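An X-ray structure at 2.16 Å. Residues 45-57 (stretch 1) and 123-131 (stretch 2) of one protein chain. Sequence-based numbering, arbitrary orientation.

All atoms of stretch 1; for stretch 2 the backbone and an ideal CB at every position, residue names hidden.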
ATOM      1  N   LEU A  45     -11.368   4.595   6.601  1.00 31.21           N
ATOM      2  CA  LEU A  45     -10.477   4.588   5.439  1.00 30.10           C
ATOM      3  C   LEU A  45     -11.138   3.680   4.334  1.00 29.18           C
ATOM      4  O   LEU A  45     -11.118   4.059   3.139  1.00 30.00           O
ATOM      5  CB  LEU A  45      -9.121   4.087   5.828  1.00 29.38           C
ATOM      6  CG  LEU A  45      -8.154   4.868   6.715  1.00 33.59           C
ATOM      7  CD1 LEU A  45      -6.842   4.087   6.771  1.00 26.03           C
ATOM      8  CD2 LEU A  45      -7.915   6.296   6.155  1.00 29.67           C
ATOM      9  N   ALA A  46     -11.679   2.521   4.737  1.00 29.12           N
ATOM     10  CA  ALA A  46     -12.205   1.501   3.814  1.00 34.42           C
ATOM     11  C   ALA A  46     -13.469   2.009   3.080  1.00 37.88           C
ATOM     12  O   ALA A  46     -13.586   1.909   1.864  1.00 33.92           O
ATOM     13  CB  ALA A  46     -12.494   0.199   4.522  1.00 27.55           C
ATOM     14  N   ASN A  47     -14.342   2.676   3.813  1.00 36.84           N
ATOM     15  CA  ASN A  47     -15.512   3.259   3.211  1.00 36.46           C
ATOM     16  C   ASN A  47     -15.183   4.375   2.294  1.00 36.77           C
ATOM     17  O   ASN A  47     -15.851   4.526   1.229  1.00 38.40           O
ATOM     18  CB  ASN A  47     -16.474   3.762   4.289  1.00 43.24           C
ATOM     19  CG  ASN A  47     -17.031   2.629   5.092  1.00 51.91           C
ATOM     20  OD1 ASN A  47     -16.892   1.452   4.715  1.00 55.97           O
ATOM     21  ND2 ASN A  47     -17.634   2.952   6.236  1.00 69.30           N
ATOM     22  N   LYS A  48     -14.203   5.208   2.669  1.00 34.16           N
ATOM     23  CA  LYS A  48     -13.884   6.323   1.776  1.00 31.78           C
ATOM     24  C   LYS A  48     -13.275   5.757   0.504  1.00 31.20           C
ATOM     25  O   LYS A  48     -13.575   6.245  -0.616  1.00 29.74           O
ATOM     26  CB  LYS A  48     -13.035   7.377   2.425  1.00 32.82           C
ATOM     27  CG  LYS A  48     -13.927   8.206   3.398  1.00 53.19           C
ATOM     28  CD  LYS A  48     -14.617   9.418   2.766  1.00 45.49           C
ATOM     29  CE  LYS A  48     -13.607  10.209   1.946  1.00 57.93           C
ATOM     30  NZ  LYS A  48     -14.233  11.379   1.312  1.00 55.95           N
ATOM     31  N   ALA A  49     -12.518   4.675   0.696  1.00 28.97           N
ATOM     32  CA  ALA A  49     -11.811   4.000  -0.430  1.00 29.24           C
ATOM     33  C   ALA A  49     -12.887   3.518  -1.377  1.00 33.88           C
ATOM     34  O   ALA A  49     -12.771   3.638  -2.606  1.00 33.31           O
ATOM     35  CB  ALA A  49     -10.986   2.818   0.059  1.00 21.47           C
ATOM     36  N   LYS A  50     -13.926   2.944  -0.789  1.00 36.92           N
ATOM     37  CA  LYS A  50     -15.041   2.329  -1.557  1.00 35.49           C
ATOM     38  C   LYS A  50     -15.912   3.359  -2.305  1.00 33.44           C
ATOM     39  O   LYS A  50     -16.220   3.171  -3.469  1.00 31.38           O
ATOM     40  CB  LYS A  50     -15.943   1.541  -0.584  1.00 41.20           C
ATOM     41  CG  LYS A  50     -16.836   0.560  -1.316  1.00 43.95           C
ATOM     42  CD  LYS A  50     -16.476  -0.864  -0.921  1.00 72.13           C
ATOM     43  CE  LYS A  50     -17.142  -1.341   0.389  1.00 65.49           C
ATOM     44  NZ  LYS A  50     -18.516  -1.864   0.148  1.00 76.15           N
ATOM     45  N   GLN A  51     -16.284   4.477  -1.645  1.00 31.87           N
ATOM     46  CA  GLN A  51     -16.964   5.557  -2.346  1.00 36.65           C
ATOM     47  C   GLN A  51     -16.143   6.019  -3.550  1.00 39.23           C
ATOM     48  O   GLN A  51     -16.713   6.279  -4.602  1.00 34.40           O
ATOM     49  CB  GLN A  51     -17.225   6.777  -1.400  1.00 41.37           C
ATOM     50  CG  GLN A  51     -18.219   6.429  -0.269  1.00 56.66           C
ATOM     51  CD  GLN A  51     -18.179   7.459   0.854  1.00 75.05           C
ATOM     52  OE1 GLN A  51     -17.725   7.188   1.978  1.00 89.70           O
ATOM     53  NE2 GLN A  51     -18.623   8.661   0.542  1.00 82.52           N
ATOM     54  N   GLN A  52     -14.813   6.150  -3.384  1.00 37.23           N
ATOM     55  CA  GLN A  52     -13.939   6.545  -4.485  1.00 32.30           C
ATOM     56  C   GLN A  52     -13.997   5.421  -5.539  1.00 34.08           C
ATOM     57  O   GLN A  52     -14.186   5.697  -6.711  1.00 31.81           O
ATOM     58  CB  GLN A  52     -12.507   6.640  -4.047  1.00 31.49           C
ATOM     59  CG  GLN A  52     -11.556   7.079  -5.162  1.00 33.52           C
ATOM     60  CD  GLN A  52     -10.211   7.553  -4.613  1.00 28.72           C
ATOM     61  OE1 GLN A  52     -10.129   7.966  -3.464  1.00 28.31           O
ATOM     62  NE2 GLN A  52      -9.172   7.535  -5.453  1.00 26.23           N
ATOM     63  N   ALA A  53     -13.805   4.170  -5.148  1.00 25.74           N
ATOM     64  CA  ALA A  53     -13.680   3.169  -6.188  1.00 25.86           C
ATOM     65  C   ALA A  53     -15.028   3.012  -6.988  1.00 30.81           C
ATOM     66  O   ALA A  53     -15.001   2.646  -8.177  1.00 30.42           O
ATOM     67  CB  ALA A  53     -13.326   1.817  -5.607  1.00 24.54           C
ATOM     68  N   LYS A  54     -16.173   3.284  -6.329  1.00 32.26           N
ATOM     69  CA  LYS A  54     -17.489   3.165  -7.019  1.00 40.69           C
ATOM     70  C   LYS A  54     -17.651   4.161  -8.174  1.00 42.18           C
ATOM     71  O   LYS A  54     -18.449   3.894  -9.050  1.00 35.79           O
ATOM     72  CB  LYS A  54     -18.710   3.394  -6.081  1.00 41.36           C
ATOM     73  CG  LYS A  54     -19.035   2.273  -5.113  1.00 50.62           C
ATOM     74  CD  LYS A  54     -20.220   2.692  -4.245  1.00 51.85           C
ATOM     75  CE  LYS A  54     -20.330   1.816  -3.013  1.00 67.15           C
ATOM     76  NZ  LYS A  54     -21.737   1.687  -2.542  1.00 72.35           N
ATOM     77  N   ARG A  55     -16.910   5.293  -8.190  1.00 35.08           N
ATOM     78  CA  ARG A  55     -16.905   6.155  -9.356  1.00 34.94           C
ATOM     79  C   ARG A  55     -16.296   5.557 -10.572  1.00 36.80           C
ATOM     80  O   ARG A  55     -16.499   6.059 -11.714  1.00 40.18           O
ATOM     81  CB  ARG A  55     -16.255   7.534  -9.065  1.00 39.44           C
ATOM     82  CG  ARG A  55     -16.799   8.115  -7.801  1.00 38.08           C
ATOM     83  CD  ARG A  55     -16.294   9.555  -7.595  1.00 45.68           C
ATOM     84  NE  ARG A  55     -16.535   9.799  -6.192  1.00 57.73           N
ATOM     85  CZ  ARG A  55     -15.595  10.075  -5.288  1.00 62.90           C
ATOM     86  NH1 ARG A  55     -14.305  10.223  -5.640  1.00 59.06           N
ATOM     87  NH2 ARG A  55     -15.969  10.217  -4.028  1.00 64.22           N
ATOM     88  N   CYS A  56     -15.555   4.488 -10.379  1.00 34.89           N
ATOM     89  CA  CYS A  56     -14.913   3.791 -11.487  1.00 31.78           C
ATOM     90  C   CYS A  56     -13.910   4.644 -12.315  1.00 39.03           C
ATOM     91  O   CYS A  56     -13.580   4.271 -13.493  1.00 42.67           O
ATOM     92  CB  CYS A  56     -16.000   3.193 -12.415  1.00 34.24           C
ATOM     93  SG  CYS A  56     -16.609   1.647 -11.717  1.00 37.49           S
ATOM     94  N   LYS A  57     -13.461   5.756 -11.725  1.00 31.48           N
ATOM     95  CA  LYS A  57     -12.463   6.635 -12.334  1.00 35.94           C
ATOM     96  C   LYS A  57     -11.060   6.393 -11.696  1.00 40.27           C
ATOM     97  O   LYS A  57     -10.881   6.597 -10.499  1.00 42.12           O
ATOM     98  CB  LYS A  57     -12.865   8.062 -12.041  1.00 35.50           C
ATOM     99  CG  LYS A  57     -14.121   8.573 -12.719  1.00 40.55           C
ATOM    100  CD  LYS A  57     -14.078  10.064 -12.450  1.00 41.75           C
ATOM    101  CE  LYS A  57     -15.442  10.526 -12.064  1.00 49.89           C
ATOM    102  NZ  LYS A  57     -15.391  12.010 -12.089  1.00 54.91           N
ATOM    103  N   UNK A 123      -4.968   0.931   7.692  1.00 27.61           N
ATOM    104  CA  UNK A 123      -5.238   0.716   6.268  1.00 26.28           C
ATOM    105  C   UNK A 123      -6.756   0.488   6.073  1.00 28.14           C
ATOM    106  O   UNK A 123      -7.397  -0.164   6.879  1.00 27.79           O
ATOM    107  CB  UNK A 123      -4.433  -0.472   5.737  1.00 26.28           C
ATOM    108  N   UNK A 124      -7.349   1.002   5.026  1.00 27.10           N
ATOM    109  CA  UNK A 124      -8.600   0.398   4.581  1.00 31.12           C
ATOM    110  C   UNK A 124      -8.782   0.565   3.073  1.00 34.31           C
ATOM    111  O   UNK A 124      -8.447   1.617   2.533  1.00 29.92           O
ATOM    112  CB  UNK A 124      -9.784   1.016   5.328  1.00 31.12           C
ATOM    113  N   UNK A 125      -9.335  -0.471   2.429  1.00 28.43           N
ATOM    114  CA  UNK A 125      -9.346  -0.660   1.019  1.00 29.62           C
ATOM    115  C   UNK A 125     -10.777  -0.952   0.578  1.00 36.26           C
ATOM    116  O   UNK A 125     -11.590  -1.513   1.354  1.00 30.35           O
ATOM    117  CB  UNK A 125      -8.388  -1.782   0.613  1.00 29.62           C
ATOM    118  N   UNK A 126     -11.052  -0.625  -0.687  1.00 31.01           N
ATOM    119  CA  UNK A 126     -12.381  -0.611  -1.251  1.00 29.76           C
ATOM    120  C   UNK A 126     -12.123  -0.873  -2.726  1.00 36.35           C
ATOM    121  O   UNK A 126     -11.073  -0.433  -3.312  1.00 30.64           O
ATOM    122  CB  UNK A 126     -13.136   0.694  -0.989  1.00 29.76           C
ATOM    123  N   UNK A 127     -13.037  -1.608  -3.353  1.00 27.49           N
ATOM    124  CA  UNK A 127     -12.867  -1.867  -4.782  1.00 32.11           C
ATOM    125  C   UNK A 127     -14.208  -2.021  -5.511  1.00 34.28           C
ATOM    126  O   UNK A 127     -15.195  -2.277  -4.867  1.00 32.70           O
ATOM    127  CB  UNK A 127     -12.022  -3.127  -4.983  1.00 32.11           C
ATOM    128  N   UNK A 128     -14.258  -1.821  -6.822  1.00 33.30           N
ATOM    129  CA  UNK A 128     -15.542  -1.902  -7.473  1.00 31.12           C
ATOM    130  C   UNK A 128     -15.260  -2.505  -8.791  1.00 32.01           C
ATOM    131  O   UNK A 128     -14.209  -2.242  -9.407  1.00 32.62           O
ATOM    132  CB  UNK A 128     -16.247  -0.549  -7.593  1.00 31.12           C
ATOM    133  N   UNK A 129     -16.210  -3.294  -9.271  1.00 31.64           N
ATOM    134  CA  UNK A 129     -15.975  -3.927 -10.566  1.00 39.26           C
ATOM    135  C   UNK A 129     -16.463  -2.957 -11.642  1.00 35.73           C
ATOM    136  O   UNK A 129     -17.570  -2.395 -11.567  1.00 39.55           O
ATOM    137  CB  UNK A 129     -16.682  -5.280 -10.669  1.00 39.26           C
ATOM    138  N   UNK A 130     -15.636  -2.660 -12.605  1.00 38.04           N
ATOM    139  CA  UNK A 130     -16.013  -1.501 -13.428  1.00 38.73           C
ATOM    140  C   UNK A 130     -15.859  -2.011 -14.864  1.00 40.51           C
ATOM    141  O   UNK A 130     -14.921  -1.659 -15.536  1.00 44.02           O
ATOM    142  CB  UNK A 130     -15.156  -0.265 -13.147  1.00 38.73           C
ATOM    143  N   UNK A 131     -16.734  -2.893 -15.309  1.00 43.04           N
ATOM    144  CA  UNK A 131     -16.468  -3.569 -16.571  1.00 37.08           C
ATOM    145  C   UNK A 131     -15.586  -4.738 -16.323  1.00 39.87           C
ATOM    146  O   UNK A 131     -15.801  -5.482 -15.357  1.00 52.74           O
ATOM    147  CB  UNK A 131     -15.832  -2.627 -17.595  1.00 37.08           C
TER

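Stretch 1 is a helix already under way at Leu45, with loop at its far end. Stretch 2 is largely a strand that runs alongside it in nearly the same direction, with the two N-to-C directions 25° apart and the axes 5.6 Å apart at their closest. Alternate positions of the strand turn toward the helix.

Position 123 has strand angles, and its CA-to-CB bond points away from the helix. The closest atom of stretch 1 to the ideal CB is Leu45 CD1, at 5.3 Å. Stretch 1 sets no limit here, and many side chains would fit, branched ones among them because the backbone is extended. The residue is Ile123. Its backbone does the touching, with Leu45 CD1 3.7 Å from Ile123 C.

Position 124 points toward the helix and has no room. Its ideal CB lies 2.5 Å from Ala46 N, a clash, and 3.1 Å from Leu45 C. Only glycine suits this backbone placement. The residue is Gly124. Without a CB, it lets the backbones close up: Ala46 CA is 3.6 Å from Gly124 C.

Position 125 points away, with its ideal CB 5.3 Å from Ala49 CB. Stretch 1 leaves the choice open. The residue is Cys125, bonded covalently to a group elsewhere in the structure. Ala46 CB rests 3.7 Å from Cys125 O.

Position 126 repeats the problem of 124 one helical turn on. The ideal CB would be 2.4 Å from Lys50 N and 2.9 Å from Ala49 C, both clashes. Glycine is again the answer, and the residue is Gly126. The small Ala49 side chain fits against the strand, with Ala49 CB 3.5 Å from Gly126 N.

Position 127 points away, and its ideal CB is 5.2 Å from Ala53 CB. Large or small side chains would do. The residue is Tyr127, chi1 p. Its ring leaves the helix, while Tyr127 CA packs 3.8 Å from Ala53 CB.

Position 128 points toward stretch 1, beside Ala53 and Lys54, and there is space. Its ideal CB is 3.5 Å from Ala53 O and 4.0 Å from Lys54 CA. A flexible polar chain would suit, acidic or neutral. The lysines nearby make an acid reasonable but do not demand one. The residue is Glu128. It forms no salt bridge across the stretches. Glu128 OE2 lies 3.9 Å from Lys54 CG, in the aliphatic part of the lysine. Glu128 CG is 3.9 Å from Cys56 SG.

Position 129 points away, with nothing of stretch 1 near its CB. Stretch 1 does not restrict the choice. It is Lys129.

Position 130 points toward Cys56, and its ideal CB falls 2.8 Å from Cys56 SG. That is too close for an unbonded carbon but right for a disulfide, so cysteine is expected. Cys130 SG bonds Cys56 SG at 2.0 Å, with chi3 -87°.

Position 131 has phi 84° and psi -138°. A CB would jam against the preceding carbonyl oxygen, so glycine is required. The residue is Gly131.

Stretch 2 123-131: IGCGYEKCG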
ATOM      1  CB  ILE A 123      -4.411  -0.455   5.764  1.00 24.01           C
ATOM      2  CG1 ILE A 123      -4.668  -0.686   4.256  1.00 28.04           C
ATOM      3  CG2 ILE A 123      -4.796  -1.717   6.515  1.00 26.36           C
ATOM      4  CD1 ILE A 123      -3.801  -1.802   3.664  1.00 26.10           C
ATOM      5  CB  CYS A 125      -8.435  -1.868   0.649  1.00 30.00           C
ATOM      6  SG  CYS A 125      -6.697  -1.532   1.166  1.00 35.07           S
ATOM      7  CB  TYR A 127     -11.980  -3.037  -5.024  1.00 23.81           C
ATOM      8  CG  TYR A 127     -12.493  -4.323  -4.500  1.00 33.15           C
ATOM      9  CD1 TYR A 127     -13.347  -5.188  -5.305  1.00 36.77           C
ATOM     10  CD2 TYR A 127     -12.161  -4.732  -3.188  1.00 33.78           C
ATOM     11  CE1 TYR A 127     -13.811  -6.436  -4.782  1.00 35.96           C
ATOM     12  CE2 TYR A 127     -12.628  -5.932  -2.659  1.00 40.97           C
ATOM     13  CZ  TYR A 127     -13.459  -6.790  -3.431  1.00 37.34           C
ATOM     14  OH  TYR A 127     -13.821  -7.964  -2.789  1.00 37.64           O
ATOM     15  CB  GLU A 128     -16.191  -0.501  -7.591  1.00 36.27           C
ATOM     16  CG  GLU A 128     -17.428  -0.404  -8.474  1.00 36.68           C
ATOM     17  CD  GLU A 128     -18.683  -0.698  -7.657  1.00 39.88           C
ATOM     18  OE1 GLU A 128     -18.544  -1.440  -6.687  1.00 43.92           O
ATOM     19  OE2 GLU A 128     -19.794  -0.195  -7.972  1.00 52.83           O
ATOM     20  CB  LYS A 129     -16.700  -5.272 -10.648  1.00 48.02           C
ATOM     21  CG  LYS A 129     -16.423  -5.985 -11.949  1.00 51.04           C
ATOM     22  CD  LYS A 129     -15.190  -6.827 -11.875  1.00 45.68           C
ATOM     23  CE  LYS A 129     -15.118  -7.737 -13.100  1.00 62.60           C
ATOM     24  NZ  LYS A 129     -16.439  -8.408 -13.342  1.00 61.91           N
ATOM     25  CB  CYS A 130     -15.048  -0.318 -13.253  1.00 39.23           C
ATOM     26  SG  CYS A 130     -15.046   0.433 -11.640  1.00 35.49           S
TER
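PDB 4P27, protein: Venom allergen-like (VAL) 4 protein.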